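PDB 3RRX: Exo-1,3/1,4-beta-glucanase from Pseudoalteromonas sp., which probably hydrolyses beta-1,3- and beta-1,4-linked glucans as an exo-acting glucanase, releasing sugar from chain ends. Local coordinates for residues Glu53-Tyr58 with Tyr90-Asp95. The protein carries 1 engineered substitution. Residues are numbered along the deposited sequence; the frame is centred on the assembly and turned at random.
With NA (sodium ion), chain C.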
loop_
_atom_site.group_PDB
_atom_site.type_symbol
_atom_site.label_atom_id
_atom_site.label_comp_id
_atom_site.label_asym_id
_atom_site.label_seq_id
_atom_site.Cartn_x
_atom_site.Cartn_y
_atom_site.Cartn_z
ATOM N N GLU A 53 -18.297 20.629 -15.230
ATOM C CA GLU A 53 -18.749 20.907 -16.594
ATOM C C GLU A 53 -18.135 19.919 -17.590
ATOM O O GLU A 53 -18.781 19.514 -18.564
ATOM C CB GLU A 53 -18.403 22.342 -17.001
ATOM C CG GLU A 53 -18.936 22.757 -18.370
ATOM C CD GLU A 53 -18.718 24.236 -18.664
ATOM O OE1 GLU A 53 -17.867 24.864 -17.996
ATOM O OE2 GLU A 53 -19.406 24.775 -19.561
ATOM N N GLN A 54 -16.884 19.535 -17.357
ATOM C CA GLN A 54 -16.228 18.586 -18.258
ATOM C C GLN A 54 -16.843 17.200 -18.110
ATOM O O GLN A 54 -16.940 16.449 -19.084
ATOM C CB GLN A 54 -14.721 18.534 -18.007
ATOM C CG GLN A 54 -13.939 19.710 -18.596
ATOM C CD GLN A 54 -12.506 19.744 -18.108
ATOM O OE1 GLN A 54 -12.238 19.545 -16.924
ATOM N NE2 GLN A 54 -11.572 19.979 -19.024
ATOM N N MET A 55 -17.253 16.851 -16.892
ATOM C CA MET A 55 -17.918 15.570 -16.677
ATOM C C MET A 55 -19.274 15.545 -17.384
ATOM O O MET A 55 -19.679 14.529 -17.957
ATOM C CB MET A 55 -18.087 15.267 -15.187
ATOM C CG MET A 55 -18.821 13.944 -14.933
ATOM S SD MET A 55 -17.922 12.477 -15.546
ATOM C CE MET A 55 -16.550 12.378 -14.409
ATOM N N ARG A 56 -19.979 16.669 -17.347
ATOM C CA ARG A 56 -21.262 16.763 -18.033
ATOM C C ARG A 56 -21.060 16.627 -19.542
ATOM O O ARG A 56 -21.818 15.937 -20.223
ATOM C CB ARG A 56 -21.958 18.089 -17.703
ATOM C CG ARG A 56 -23.400 18.181 -18.196
ATOM C CD ARG A 56 -24.036 19.487 -17.737
ATOM N NE ARG A 56 -23.707 19.744 -16.341
ATOM C CZ ARG A 56 -24.430 19.317 -15.311
ATOM N NH1 ARG A 56 -25.546 18.627 -15.517
ATOM N NH2 ARG A 56 -24.037 19.590 -14.078
ATOM N N LYS A 57 -20.021 17.273 -20.054
ATOM C CA LYS A 57 -19.749 17.283 -21.487
ATOM C C LYS A 57 -19.326 15.918 -22.042
ATOM O O LYS A 57 -19.745 15.530 -23.133
ATOM C CB LYS A 57 -18.672 18.326 -21.799
ATOM C CG LYS A 57 -18.367 18.471 -23.280
ATOM C CD LYS A 57 -17.397 19.610 -23.537
ATOM C CE LYS A 57 -17.070 19.719 -25.027
ATOM N NZ LYS A 57 -16.074 20.793 -25.312
ATOM N N TYR A 58 -18.500 15.196 -21.285
ATOM C CA TYR A 58 -17.864 13.969 -21.780
ATOM C C TYR A 58 -18.379 12.672 -21.159
ATOM O O TYR A 58 -18.353 11.628 -21.803
ATOM C CB TYR A 58 -16.355 14.054 -21.573
ATOM C CG TYR A 58 -15.692 15.124 -22.403
ATOM C CD1 TYR A 58 -15.550 14.967 -23.778
ATOM C CD2 TYR A 58 -15.216 16.290 -21.823
ATOM C CE1 TYR A 58 -14.943 15.941 -24.550
ATOM C CE2 TYR A 58 -14.601 17.271 -22.585
ATOM C CZ TYR A 58 -14.471 17.087 -23.952
ATOM O OH TYR A 58 -13.867 18.046 -24.730
ATOM N N TYR A 90 -21.579 12.526 -10.021
ATOM C CA TYR A 90 -22.541 11.485 -10.351
ATOM C C TYR A 90 -23.679 12.042 -11.218
ATOM O O TYR A 90 -24.052 11.446 -12.233
ATOM C CB TYR A 90 -23.086 10.846 -9.068
ATOM C CG TYR A 90 -24.248 9.910 -9.292
ATOM C CD1 TYR A 90 -24.052 8.535 -9.435
ATOM C CD2 TYR A 90 -25.542 10.394 -9.358
ATOM C CE1 TYR A 90 -25.126 7.678 -9.634
ATOM C CE2 TYR A 90 -26.614 9.552 -9.557
ATOM C CZ TYR A 90 -26.398 8.194 -9.702
ATOM O OH TYR A 90 -27.476 7.360 -9.899
ATOM N N LEU A 91 -24.222 13.191 -10.822
ATOM C CA LEU A 91 -25.345 13.792 -11.551
ATOM C C LEU A 91 -24.935 14.345 -12.919
ATOM O O LEU A 91 -25.699 14.265 -13.889
ATOM C CB LEU A 91 -26.011 14.882 -10.709
ATOM C CG LEU A 91 -26.670 14.372 -9.426
ATOM C CD1 LEU A 91 -27.099 15.546 -8.525
ATOM C CD2 LEU A 91 -27.842 13.469 -9.747
ATOM N N ALA A 92 -23.733 14.900 -12.997
ATOM C CA ALA A 92 -23.204 15.377 -14.269
ATOM C C ALA A 92 -23.065 14.213 -15.249
ATOM O O ALA A 92 -23.383 14.343 -16.438
ATOM C CB ALA A 92 -21.868 16.068 -14.058
ATOM N N ALA A 93 -22.600 13.071 -14.746
ATOM C CA ALA A 93 -22.476 11.869 -15.569
ATOM C C ALA A 93 -23.839 11.306 -15.952
ATOM O O ALA A 93 -23.988 10.728 -17.016
ATOM C CB ALA A 93 -21.640 10.799 -14.854
ATOM N N MET A 94 -24.834 11.447 -15.085
ATOM C CA MET A 94 -26.156 10.913 -15.392
ATOM C C MET A 94 -26.970 11.873 -16.262
ATOM O O MET A 94 -28.050 11.534 -16.728
ATOM C CB MET A 94 -26.925 10.568 -14.114
ATOM C CG MET A 94 -26.423 9.313 -13.424
ATOM S SD MET A 94 -26.546 7.896 -14.512
ATOM C CE MET A 94 -28.277 7.466 -14.337
ATOM N N ASP A 95 -26.447 13.074 -16.471
ATOM C CA ASP A 95 -27.074 14.023 -17.377
ATOM C C ASP A 95 -26.710 13.659 -18.818
ATOM O O ASP A 95 -25.549 13.759 -19.204
ATOM C CB ASP A 95 -26.576 15.432 -17.060
ATOM C CG ASP A 95 -27.269 16.500 -17.887
ATOM O OD1 ASP A 95 -28.057 16.139 -18.791
ATOM O OD2 ASP A 95 -27.011 17.699 -17.636
HETATM NA NA NA C . -23.481 11.154 -19.580
HETATM O O HOH W 1 -22.293 13.510 -18.937
HETATM O O HOH W 2 -22.059 8.779 -18.898
#
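R56 reaches D95 because CG stands anti to the backbone N and the chain then bends at chi3, setting A92 against one face of the guanidinium, toward its rim; D95 likewise holds CG anti to its own N, which presents the carboxylate to that group. In one of the two conformers of R56, NH1 forms a salt bridge with D95 OD2 at 2.7 Å; the link is conditional on that conformer. The N-H...O angle of 152° is moderately straight; OD2 lies in the guanidinium plane and accepts through its anti lone pair, although the guanidinium and carboxylate planes are 66° apart. D95 OD1 is held separately by the backbone N of T97, so the two carboxylate oxygens have different partners. With an alanine in place of D95, R56 NH1 would probably be left without its anionic mate and T97 N without the side-chain acceptor it uses.

On the M55 side of the contact the packing is apolar. M55 places CG 3.8 Å from A92 CB and SD 4.1 Å from A93 CB. The small A92 also permits close backbone approach: R56 CA lies 3.6 Å from A92 O, a nearly linear CA-H...O contact. Water 1 hydrogen-bonds to R56 O (2.8 Å) and A92 O (2.9 Å) and coordinates the sodium ion, joining helix 52-58 to a site whose ligands include A93 O at 2.6 Å, I101 O and D99 OD2.

Segments 53-58 and 90-94 run at 27° to each other; helix 52-58 precedes barrel strand 62-65, and helix 79-94 connects that strand to its parallel neighbour 106-110 in the family 3 N-terminal domain.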